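Local coordinates for protein protease (Helicobacter pylori, PDB 5EUF) that is a zinc-binding M16-family peptidase that probably cleaves the cytoplasmic domain of human junctional adhesion molecule A, compromising the gastric epithelial barrier, at residues 51-56 against 84-89; 125-130 against 169-174; 132-137 against 163-168; 148-153 against 411-416. One frame throughout, in Å; residues are numbered along the deposited sequence.

How the contacts relate
From the N terminus, contact 1 comes first: it closes a loop of 27 residues by setting the helix that carries His53 against edge strand 81-86 of the six-stranded sheet. Helix 120-139 then serves two contacts. Contact 2 ties its residues 125-130 to 169-174, and contact 3, between 132-137 and 163-168, lies wholly within that span, about 9 Å away between centres. Contact 4 crosses both of them, because helix 142-154 leaves from inside their loops to meet 411-416 near the C terminus, in the five-stranded sheet. Contacts 1 and 3 share the zinc ion, held by His53 and Glu133, while Phe148 packs against contact 3 and Phe151 reaches Phe88 of contact 1.

Contact 1. Residues 51-56 against 84-89; sequences IAHMLE and ASTSFD. With ZN (zinc ion), chain G.
His53 and Glu56 both swing CG anti to the backbone N (chi1 178° and 172°), and the Glu56 chain continues extended, so the carboxylate reaches strand 84-86 while the imidazole extends past it to the zinc. Thr86 answers with OG1 between its own N and carbonyl carbon (chi1 57°), the crowded position. That hydroxyl donates a hydrogen bond to Glu56 OE1, 3.2 Å from Thr86 OG1, and meets the carboxylate oxygen nearly along its C-O axis. The same Thr86 OG1 lies in the plane of the imidazole, at its edge, 3.1 Å from His53 CD2. The Thr86 methyl turns to the helix backbone, its CG2 3.6 Å from Ala52 O. Farther along, Glu56 CG rests on Ala84 CB at 3.8 Å. His53 NE2 binds the zinc ion at 2.4 Å, and Glu133 supplies the other ligand seen. His53, Glu56 and His57 form the inverted HxxEH motif of M16 peptidases, in which Glu56 probably acts as the proton acceptor. Thr86 probably helps to position the carboxylate, while Ala84 O, an acceptor 3.1 Å from Glu56 OE2, may raise the affinity of that group for a proton.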
# COMPACT_ATOMS: atom_id res chain seq x y z
N ILE B 51 -12.32 -6.34 -4.71
CA ILE B 51 -13.61 -6.89 -4.31
C ILE B 51 -14.76 -6.16 -4.99
O ILE B 51 -15.74 -6.77 -5.42
CB ILE B 51 -13.79 -6.84 -2.78
CG1 ILE B 51 -12.79 -7.76 -2.09
CG2 ILE B 51 -15.21 -7.24 -2.38
CD1 ILE B 51 -13.02 -7.93 -0.61
N ALA B 52 -14.64 -4.84 -5.09
CA ALA B 52 -15.65 -4.02 -5.75
C ALA B 52 -15.86 -4.50 -7.19
O ALA B 52 -16.99 -4.52 -7.69
CB ALA B 52 -15.26 -2.55 -5.72
N HIS B 53 -14.77 -4.89 -7.83
CA HIS B 53 -14.79 -5.40 -9.19
C HIS B 53 -15.37 -6.81 -9.27
O HIS B 53 -16.08 -7.15 -10.22
CB HIS B 53 -13.38 -5.39 -9.78
CG HIS B 53 -13.29 -5.95 -11.16
ND1 HIS B 53 -12.89 -7.25 -11.42
CD2 HIS B 53 -13.53 -5.39 -12.37
CE1 HIS B 53 -12.89 -7.46 -12.72
NE2 HIS B 53 -13.28 -6.35 -13.32
N MSE B 54 -15.08 -7.64 -8.27
CA MSE B 54 -15.62 -9.00 -8.21
C MSE B 54 -17.15 -8.97 -8.15
O MSE B 54 -17.82 -9.76 -8.80
CB MSE B 54 -15.05 -9.76 -7.01
CG MSE B 54 -15.70 -11.12 -6.73
SE MSE B 54 -15.28 -12.52 -8.03
CE MSE B 54 -16.15 -14.02 -7.15
N LEU B 55 -17.68 -8.03 -7.37
CA LEU B 55 -19.12 -7.86 -7.22
C LEU B 55 -19.82 -7.57 -8.55
O LEU B 55 -20.99 -7.89 -8.73
CB LEU B 55 -19.43 -6.74 -6.24
CG LEU B 55 -19.29 -7.09 -4.76
CD1 LEU B 55 -19.66 -5.90 -3.89
CD2 LEU B 55 -20.15 -8.30 -4.43
N GLU B 56 -19.09 -6.96 -9.49
CA GLU B 56 -19.62 -6.72 -10.82
C GLU B 56 -19.97 -8.05 -11.49
O GLU B 56 -21.03 -8.19 -12.11
CB GLU B 56 -18.62 -5.93 -11.67
CG GLU B 56 -19.02 -5.82 -13.14
CD GLU B 56 -17.93 -5.18 -13.99
OE1 GLU B 56 -17.06 -4.48 -13.43
OE2 GLU B 56 -17.95 -5.38 -15.22
N ALA B 84 -21.75 -3.53 -17.72
CA ALA B 84 -21.39 -3.08 -16.38
C ALA B 84 -19.92 -2.68 -16.35
O ALA B 84 -19.12 -3.18 -17.14
CB ALA B 84 -21.67 -4.17 -15.36
N SER B 85 -19.57 -1.79 -15.43
CA SER B 85 -18.19 -1.37 -15.27
C SER B 85 -17.91 -0.87 -13.86
O SER B 85 -18.73 -0.19 -13.26
CB SER B 85 -17.85 -0.26 -16.27
OG SER B 85 -18.33 0.99 -15.82
N THR B 86 -16.74 -1.23 -13.35
CA THR B 86 -16.29 -0.72 -12.06
C THR B 86 -15.01 0.09 -12.26
O THR B 86 -14.10 -0.33 -12.98
CB THR B 86 -16.03 -1.86 -11.06
OG1 THR B 86 -15.06 -2.77 -11.61
CG2 THR B 86 -17.31 -2.62 -10.78
N SER B 87 -14.95 1.26 -11.63
CA SER B 87 -13.75 2.07 -11.69
C SER B 87 -13.24 2.33 -10.28
O SER B 87 -13.59 1.62 -9.34
CB SER B 87 -14.01 3.39 -12.42
OG SER B 87 -15.03 4.13 -11.78
N PHE B 88 -12.41 3.36 -10.15
CA PHE B 88 -11.85 3.72 -8.85
C PHE B 88 -12.92 4.18 -7.87
O PHE B 88 -12.84 3.89 -6.67
CB PHE B 88 -10.80 4.82 -9.02
CG PHE B 88 -9.56 4.37 -9.72
CD1 PHE B 88 -9.48 4.37 -11.10
CD2 PHE B 88 -8.45 3.96 -8.99
CE1 PHE B 88 -8.33 3.96 -11.74
CE2 PHE B 88 -7.30 3.55 -9.63
CZ PHE B 88 -7.23 3.55 -11.00
N ASP B 89 -13.93 4.88 -8.38
CA ASP B 89 -14.86 5.60 -7.52
C ASP B 89 -16.31 5.12 -7.62
O ASP B 89 -17.07 5.24 -6.66
CB ASP B 89 -14.81 7.09 -7.84
CG ASP B 89 -13.40 7.64 -7.78
OD1 ASP B 89 -12.63 7.21 -6.90
OD2 ASP B 89 -13.07 8.51 -8.61
ZN ZN G . -13.89 -7.23 -15.48

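Contact 2. Residues 125-130 against 169-174; sequences PERQVV and DDIQNW
Asp169 lies near the start of the short helix 168-172, and its carbonyl oxygen is taken up again four residues on: Asn173 ND2 donates to Asp169 O at 2.7 Å, on a lone pair and with the donor's amide nearly coplanar. Ile171 supplies the first contact with helix 125-130. Its CG2, anti to the backbone N, crosses Val130 obliquely, with Ile171 CG2 and Val130 CG1 3.8 Å apart, while Ile171 O sits 3.1 Å from Arg127 CD. Gln172 turns its backbone oxygen over one face of the Arg127 guanidinium, and its side chain, bent at chi2, brings the amide end near that of Gln128. Trp174 then folds back against its own helix, one ring face on Ile171 CA. Val130 CG1 meets the ring edge tip to tip, 3.6 Å from Trp174 CZ3, and the Arg127 chain slides past the indole the opposite way, its guanidinium 28° from the ring plane. Trp174 O lies at the guanidinium edge, 2.9 Å from Arg127 NH1 but poorly angled for a hydrogen bond. The chemistry is divided: Val130, Ile171 and Trp174 make an apolar seam whose Val130 also packs against zinc ligand His53, and the charge of Arg127 probably gains electrostatically from three carbonyl oxygens.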
# COMPACT_ATOMS: atom_id res chain seq x y z
N PRO B 125 -16.25 -20.60 -8.26
CA PRO B 125 -15.82 -20.68 -9.66
C PRO B 125 -15.55 -19.31 -10.28
O PRO B 125 -14.67 -19.19 -11.13
CB PRO B 125 -17.01 -21.35 -10.35
CG PRO B 125 -18.18 -20.98 -9.52
CD PRO B 125 -17.67 -20.98 -8.11
N GLU B 126 -16.30 -18.29 -9.86
CA GLU B 126 -16.18 -16.97 -10.45
C GLU B 126 -14.85 -16.32 -10.09
O GLU B 126 -14.31 -15.52 -10.85
CB GLU B 126 -17.35 -16.08 -10.02
CG GLU B 126 -17.49 -14.80 -10.84
CD GLU B 126 -17.82 -15.06 -12.30
OE1 GLU B 126 -18.40 -16.12 -12.61
OE2 GLU B 126 -17.50 -14.19 -13.15
N ARG B 127 -14.32 -16.66 -8.92
CA ARG B 127 -13.04 -16.12 -8.48
C ARG B 127 -11.91 -16.58 -9.39
O ARG B 127 -10.98 -15.83 -9.68
CB ARG B 127 -12.74 -16.52 -7.04
CG ARG B 127 -11.39 -16.01 -6.54
CD ARG B 127 -11.18 -16.32 -5.08
NE ARG B 127 -11.07 -17.75 -4.82
CZ ARG B 127 -10.89 -18.28 -3.62
NH1 ARG B 127 -10.81 -17.48 -2.56
NH2 ARG B 127 -10.80 -19.59 -3.47
N GLN B 128 -12.00 -17.82 -9.85
CA GLN B 128 -11.02 -18.35 -10.79
C GLN B 128 -11.06 -17.59 -12.10
O GLN B 128 -10.04 -17.41 -12.75
CB GLN B 128 -11.26 -19.84 -11.03
CG GLN B 128 -10.73 -20.73 -9.92
CD GLN B 128 -9.24 -20.54 -9.70
OE1 GLN B 128 -8.48 -20.35 -10.65
NE2 GLN B 128 -8.82 -20.57 -8.44
N VAL B 129 -12.26 -17.14 -12.47
CA VAL B 129 -12.43 -16.35 -13.69
C VAL B 129 -11.73 -15.00 -13.56
O VAL B 129 -10.96 -14.61 -14.43
CB VAL B 129 -13.92 -16.12 -14.02
CG1 VAL B 129 -14.07 -15.23 -15.24
CG2 VAL B 129 -14.63 -17.44 -14.22
N VAL B 130 -11.98 -14.31 -12.45
CA VAL B 130 -11.38 -13.00 -12.23
C VAL B 130 -9.89 -13.16 -11.92
O VAL B 130 -9.12 -12.21 -12.04
CB VAL B 130 -12.09 -12.23 -11.09
CG1 VAL B 130 -11.71 -12.79 -9.74
CG2 VAL B 130 -11.75 -10.75 -11.16
N ASP B 169 -2.74 -11.91 -4.94
CA ASP B 169 -2.86 -12.61 -3.66
C ASP B 169 -4.10 -12.15 -2.89
O ASP B 169 -4.64 -12.91 -2.08
CB ASP B 169 -1.61 -12.41 -2.81
CG ASP B 169 -0.47 -13.32 -3.23
OD1 ASP B 169 -0.75 -14.36 -3.87
OD2 ASP B 169 0.70 -13.00 -2.92
N ASP B 170 -4.54 -10.92 -3.13
CA ASP B 170 -5.79 -10.46 -2.55
C ASP B 170 -6.93 -11.28 -3.12
O ASP B 170 -7.72 -11.86 -2.37
CB ASP B 170 -6.00 -8.97 -2.82
CG ASP B 170 -5.19 -8.09 -1.91
OD1 ASP B 170 -4.30 -8.63 -1.22
OD2 ASP B 170 -5.43 -6.87 -1.88
N ILE B 171 -7.00 -11.32 -4.45
CA ILE B 171 -7.97 -12.12 -5.17
C ILE B 171 -7.95 -13.56 -4.70
O ILE B 171 -8.99 -14.18 -4.49
CB ILE B 171 -7.71 -12.08 -6.69
CG1 ILE B 171 -7.82 -10.65 -7.23
CG2 ILE B 171 -8.67 -13.00 -7.43
CD1 ILE B 171 -7.50 -10.52 -8.70
N GLN B 172 -6.75 -14.09 -4.53
CA GLN B 172 -6.57 -15.49 -4.17
C GLN B 172 -7.02 -15.78 -2.74
O GLN B 172 -7.34 -16.92 -2.41
CB GLN B 172 -5.11 -15.89 -4.35
CG GLN B 172 -4.92 -17.34 -4.76
CD GLN B 172 -5.50 -17.64 -6.12
OE1 GLN B 172 -5.58 -16.76 -6.97
NE2 GLN B 172 -5.91 -18.89 -6.33
N ASN B 173 -7.05 -14.75 -1.90
CA ASN B 173 -7.38 -14.95 -0.49
C ASN B 173 -8.72 -14.38 -0.06
O ASN B 173 -8.99 -14.23 1.13
CB ASN B 173 -6.27 -14.36 0.38
CG ASN B 173 -5.05 -15.24 0.44
OD1 ASN B 173 -4.93 -16.10 1.32
ND2 ASN B 173 -4.12 -15.04 -0.49
N TRP B 174 -9.57 -14.05 -1.04
CA TRP B 174 -10.92 -13.61 -0.74
C TRP B 174 -11.69 -14.70 -0.01
O TRP B 174 -11.41 -15.89 -0.19
CB TRP B 174 -11.68 -13.23 -2.02
CG TRP B 174 -11.23 -11.96 -2.67
CD1 TRP B 174 -10.61 -10.90 -2.07
CD2 TRP B 174 -11.37 -11.61 -4.05
NE1 TRP B 174 -10.36 -9.91 -2.99
CE2 TRP B 174 -10.82 -10.33 -4.21
CE3 TRP B 174 -11.92 -12.26 -5.16
CZ2 TRP B 174 -10.79 -9.68 -5.45
CZ3 TRP B 174 -11.89 -11.62 -6.38
CH2 TRP B 174 -11.33 -10.34 -6.52

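Contact 3. Residues 132-137 against 163-168. With ZN (zinc ion), chain G.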
# COMPACT_ATOMS: atom_id res chain seq x y z
N GLU B 132 -8.16 -15.30 -13.75
CA GLU B 132 -7.69 -15.33 -15.13
C GLU B 132 -7.63 -13.91 -15.69
O GLU B 132 -6.67 -13.54 -16.37
CB GLU B 132 -8.61 -16.19 -16.01
CG GLU B 132 -8.76 -17.63 -15.56
CD GLU B 132 -7.43 -18.36 -15.47
OE1 GLU B 132 -6.75 -18.48 -16.50
OE2 GLU B 132 -7.08 -18.80 -14.35
N GLU B 133 -8.66 -13.12 -15.38
CA GLU B 133 -8.75 -11.74 -15.84
C GLU B 133 -7.57 -10.92 -15.33
O GLU B 133 -7.13 -9.97 -15.98
CB GLU B 133 -10.07 -11.11 -15.39
CG GLU B 133 -10.34 -9.71 -15.95
CD GLU B 133 -11.69 -9.15 -15.53
OE1 GLU B 133 -12.56 -9.94 -15.12
OE2 GLU B 133 -11.87 -7.92 -15.61
N ARG B 134 -7.05 -11.30 -14.17
CA ARG B 134 -5.89 -10.64 -13.59
C ARG B 134 -4.61 -11.03 -14.31
O ARG B 134 -3.82 -10.17 -14.70
CB ARG B 134 -5.78 -10.95 -12.10
CG ARG B 134 -4.41 -10.65 -11.49
CD ARG B 134 -4.19 -9.17 -11.23
NE ARG B 134 -2.77 -8.88 -11.04
CZ ARG B 134 -2.29 -7.75 -10.52
NH1 ARG B 134 -3.12 -6.80 -10.11
NH2 ARG B 134 -0.98 -7.58 -10.40
N ARG B 135 -4.40 -12.33 -14.51
CA ARG B 135 -3.15 -12.79 -15.11
C ARG B 135 -3.04 -12.36 -16.57
O ARG B 135 -1.97 -11.96 -17.02
CB ARG B 135 -3.02 -14.32 -15.02
CG ARG B 135 -1.58 -14.78 -15.22
CD ARG B 135 -1.47 -16.26 -15.53
NE ARG B 135 -0.09 -16.61 -15.89
CZ ARG B 135 0.27 -17.77 -16.43
NH1 ARG B 135 -0.63 -18.70 -16.68
NH2 ARG B 135 1.55 -17.99 -16.72
N TRP B 136 -4.15 -12.43 -17.29
CA TRP B 136 -4.14 -12.11 -18.72
C TRP B 136 -4.01 -10.62 -19.00
O TRP B 136 -3.18 -10.21 -19.82
CB TRP B 136 -5.40 -12.66 -19.39
CG TRP B 136 -5.34 -14.13 -19.70
CD1 TRP B 136 -4.45 -15.04 -19.20
CD2 TRP B 136 -6.18 -14.85 -20.60
NE1 TRP B 136 -4.70 -16.28 -19.72
CE2 TRP B 136 -5.76 -16.19 -20.59
CE3 TRP B 136 -7.26 -14.50 -21.42
CZ2 TRP B 136 -6.37 -17.18 -21.36
CZ3 TRP B 136 -7.87 -15.48 -22.18
CH2 TRP B 136 -7.42 -16.80 -22.15
N ARG B 137 -4.81 -9.80 -18.33
CA ARG B 137 -4.90 -8.39 -18.67
C ARG B 137 -4.12 -7.46 -17.73
O ARG B 137 -4.27 -6.24 -17.80
CB ARG B 137 -6.37 -7.95 -18.71
CG ARG B 137 -7.20 -8.72 -19.72
CD ARG B 137 -8.51 -8.01 -20.03
NE ARG B 137 -9.30 -8.73 -21.03
CZ ARG B 137 -10.37 -8.22 -21.63
NH1 ARG B 137 -10.78 -7.00 -21.35
NH2 ARG B 137 -11.03 -8.95 -22.53
N THR B 163 -5.18 -0.34 -8.94
CA THR B 163 -6.29 -0.24 -9.88
C THR B 163 -7.37 -1.25 -9.47
O THR B 163 -7.08 -2.19 -8.73
CB THR B 163 -5.82 -0.48 -11.32
OG1 THR B 163 -5.55 -1.87 -11.51
CG2 THR B 163 -4.57 0.33 -11.61
N PRO B 164 -8.62 -1.06 -9.94
CA PRO B 164 -9.74 -1.92 -9.50
C PRO B 164 -9.57 -3.43 -9.69
O PRO B 164 -10.38 -4.19 -9.16
CB PRO B 164 -10.92 -1.41 -10.34
CG PRO B 164 -10.33 -0.51 -11.38
CD PRO B 164 -9.10 0.06 -10.76
N ILE B 165 -8.55 -3.88 -10.42
CA ILE B 165 -8.32 -5.31 -10.60
C ILE B 165 -7.79 -5.93 -9.30
O ILE B 165 -8.04 -7.11 -9.02
CB ILE B 165 -7.34 -5.61 -11.76
CG1 ILE B 165 -7.25 -7.11 -12.03
CG2 ILE B 165 -5.96 -5.04 -11.48
CD1 ILE B 165 -8.57 -7.75 -12.43
N GLY B 166 -7.08 -5.14 -8.51
CA GLY B 166 -6.54 -5.60 -7.24
C GLY B 166 -5.28 -6.44 -7.38
O GLY B 166 -4.82 -6.71 -8.48
N PHE B 167 -4.72 -6.84 -6.24
CA PHE B 167 -3.54 -7.69 -6.22
C PHE B 167 -3.92 -9.16 -6.33
O PHE B 167 -4.97 -9.56 -5.83
CB PHE B 167 -2.72 -7.44 -4.95
CG PHE B 167 -2.11 -6.07 -4.90
CD1 PHE B 167 -0.91 -5.82 -5.53
CD2 PHE B 167 -2.73 -5.04 -4.22
CE1 PHE B 167 -0.34 -4.56 -5.49
CE2 PHE B 167 -2.17 -3.78 -4.17
CZ PHE B 167 -0.97 -3.54 -4.81
N MSE B 168 -3.08 -9.95 -6.98
CA MSE B 168 -3.39 -11.36 -7.22
C MSE B 168 -3.62 -12.11 -5.91
O MSE B 168 -4.59 -12.86 -5.79
CB MSE B 168 -2.28 -12.04 -8.02
CG MSE B 168 -2.50 -13.53 -8.21
SE MSE B 168 -4.01 -13.96 -9.38
CE MSE B 168 -3.07 -13.87 -11.09
ZN ZN G . -13.89 -7.23 -15.48
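This contact backs the zinc site: Glu133, a ligand of the metal, rides on helix 120-139, and the loop 163-168 that leads to helix 168-172 packs against the next residue along. An extended chain with CG anti to the backbone N carries Glu133 OE2 to 2.1 Å from the zinc ion, where His53 NE2 also binds. Arg134 points into the loop instead. Its chain bends at chi2 (77°), and the aliphatic part runs between two apolar side chains, Arg134 CD lying 3.8 Å from Ile165 CG1 and Arg134 CG 3.5 Å from the Met168 methyl CE. The selenomethionine needs two bends, at chi2 and chi3, to bring that methyl over, and Met168 CE is also 4.0 Å from Arg135 CB. The backbone N of Met168 lies above the centre of the Arg134 guanidinium, on one face. A type I turn from Thr163 to Gly166, closed by Gly166 N to Thr163 O at 3.0 Å, sets Ile165 against the helix. Arg134 forms a salt bridge with Asp139 of its own helix and a cation-pi contact with Phe148. Ile165 packs on Phe148 and Phe167 meets it edge-to-face, so the loop lies between helices 120-139 and 142-154, while Phe167 stacks on Tyr157 of the second subunit.

Contact 4. Residues 148-153 against 411-416; sequences FRFFNT and QSTTVF
Helix-on-sheet packing joins the two halves of the chain here: helix 142-154, which follows the helix bearing the zinc ligand Glu133, packs on strand 412-418 of the five-stranded sheet formed by the later part of the sequence. Over these segments the helix and strand axes approach to 8.2 Å and run roughly antiparallel, at 144°. Thr413 and Val415, alternate residues of the strand, both direct their side chains at the helix. Phe150 meets them obliquely. With CG anti to the backbone N, its ring reaches along the strand and sets its edge against the backbone, Phe150 CE1 lying 3.3 Å from Thr413 O, nearly in the ring plane, and 3.6 Å from Thr413 CB. Val415 CG2 packs against the helix backbone where that side chain starts, 3.6 Å from Phe150 CA. One turn on, methyl meets methyl, Thr153 CG2 and Thr413 CG2 being 3.7 Å apart. The hydroxyl of Thr153 turns back to its own helix, and Thr153 OG1 donates to Arg149 O at 2.8 Å, nearly along the C=O axis. Thr413 OG1 finds a weak bond to Gln234, and Thr153 also touches strand 238-243. Both threonines thus place their hydroxyls in bonds to other groups and present methyls to each other, so the buried face is mostly methyl and ring packing, with the ring edge of Phe150 turned to the Thr413 carbonyl oxygen.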
# COMPACT_ATOMS: atom_id res chain seq x y z
N PHE B 148 -1.08 -0.69 -13.85
CA PHE B 148 -1.10 -1.12 -12.46
C PHE B 148 0.14 -0.64 -11.71
O PHE B 148 0.03 -0.03 -10.64
CB PHE B 148 -1.20 -2.64 -12.38
CG PHE B 148 -1.58 -3.15 -11.01
CD1 PHE B 148 -2.90 -3.19 -10.62
CD2 PHE B 148 -0.61 -3.61 -10.14
CE1 PHE B 148 -3.26 -3.67 -9.37
CE2 PHE B 148 -0.95 -4.09 -8.89
CZ PHE B 148 -2.28 -4.12 -8.50
N ARG B 149 1.32 -0.91 -12.27
CA ARG B 149 2.57 -0.53 -11.63
C ARG B 149 2.72 0.98 -11.49
O ARG B 149 3.45 1.46 -10.61
CB ARG B 149 3.76 -1.10 -12.41
CG ARG B 149 3.88 -2.62 -12.39
CD ARG B 149 4.23 -3.16 -11.01
NE ARG B 149 5.56 -2.74 -10.57
CZ ARG B 149 5.79 -1.77 -9.68
NH1 ARG B 149 4.77 -1.12 -9.14
NH2 ARG B 149 7.03 -1.46 -9.34
N PHE B 150 2.03 1.74 -12.34
CA PHE B 150 2.08 3.19 -12.23
C PHE B 150 1.42 3.66 -10.94
O PHE B 150 2.01 4.42 -10.17
CB PHE B 150 1.41 3.87 -13.43
CG PHE B 150 1.31 5.37 -13.29
CD1 PHE B 150 2.37 6.19 -13.64
CD2 PHE B 150 0.15 5.96 -12.80
CE1 PHE B 150 2.27 7.57 -13.51
CE2 PHE B 150 0.05 7.33 -12.66
CZ PHE B 150 1.11 8.13 -13.01
N PHE B 151 0.19 3.21 -10.72
CA PHE B 151 -0.57 3.64 -9.55
C PHE B 151 0.07 3.14 -8.26
O PHE B 151 -0.07 3.78 -7.21
CB PHE B 151 -2.02 3.18 -9.66
CG PHE B 151 -2.86 4.03 -10.57
CD1 PHE B 151 -3.41 5.22 -10.11
CD2 PHE B 151 -3.08 3.65 -11.88
CE1 PHE B 151 -4.18 6.01 -10.95
CE2 PHE B 151 -3.85 4.44 -12.73
CZ PHE B 151 -4.40 5.62 -12.26
N ASN B 152 0.78 2.02 -8.33
CA ASN B 152 1.58 1.55 -7.20
C ASN B 152 2.65 2.57 -6.82
O ASN B 152 2.98 2.74 -5.64
CB ASN B 152 2.24 0.21 -7.51
CG ASN B 152 1.25 -0.92 -7.67
OD1 ASN B 152 1.54 -1.93 -8.31
ND2 ASN B 152 0.06 -0.75 -7.09
N THR B 153 3.18 3.25 -7.83
CA THR B 153 4.28 4.19 -7.63
C THR B 153 3.76 5.58 -7.27
O THR B 153 4.25 6.21 -6.32
CB THR B 153 5.16 4.29 -8.89
OG1 THR B 153 5.48 2.98 -9.36
CG2 THR B 153 6.44 5.06 -8.60
N GLN B 411 5.89 16.46 -8.77
CA GLN B 411 4.61 15.76 -8.72
C GLN B 411 4.56 14.69 -9.80
O GLN B 411 3.50 14.11 -10.08
CB GLN B 411 3.44 16.73 -8.89
CG GLN B 411 3.41 17.86 -7.89
CD GLN B 411 2.26 18.81 -8.13
OE1 GLN B 411 1.28 18.45 -8.80
NE2 GLN B 411 2.36 20.02 -7.60
N SER B 412 5.71 14.43 -10.42
CA SER B 412 5.78 13.49 -11.53
C SER B 412 5.99 12.06 -11.05
O SER B 412 6.70 11.80 -10.08
CB SER B 412 6.91 13.88 -12.49
OG SER B 412 8.18 13.59 -11.93
N THR B 413 5.34 11.13 -11.75
CA THR B 413 5.55 9.71 -11.53
C THR B 413 5.85 9.07 -12.88
O THR B 413 5.10 9.27 -13.84
CB THR B 413 4.33 9.04 -10.89
OG1 THR B 413 4.02 9.69 -9.65
CG2 THR B 413 4.60 7.56 -10.65
N THR B 414 6.94 8.32 -12.96
CA THR B 414 7.38 7.76 -14.22
C THR B 414 7.64 6.26 -14.12
O THR B 414 8.40 5.81 -13.27
CB THR B 414 8.66 8.45 -14.72
OG1 THR B 414 8.42 9.86 -14.85
CG2 THR B 414 9.08 7.89 -16.06
N VAL B 415 7.00 5.49 -14.99
CA VAL B 415 7.19 4.04 -15.00
C VAL B 415 7.61 3.55 -16.38
O VAL B 415 6.93 3.79 -17.37
CB VAL B 415 5.91 3.30 -14.57
CG1 VAL B 415 6.11 1.79 -14.66
CG2 VAL B 415 5.52 3.70 -13.15
N PHE B 416 8.75 2.86 -16.43
CA PHE B 416 9.28 2.32 -17.68
C PHE B 416 8.94 0.84 -17.84
O PHE B 416 9.00 0.07 -16.88
CB PHE B 416 10.79 2.51 -17.75
CG PHE B 416 11.24 3.94 -17.74
CD1 PHE B 416 10.64 4.87 -18.57
CD2 PHE B 416 12.25 4.36 -16.88
CE1 PHE B 416 11.06 6.20 -18.56
CE2 PHE B 416 12.66 5.68 -16.86
CZ PHE B 416 12.06 6.60 -17.70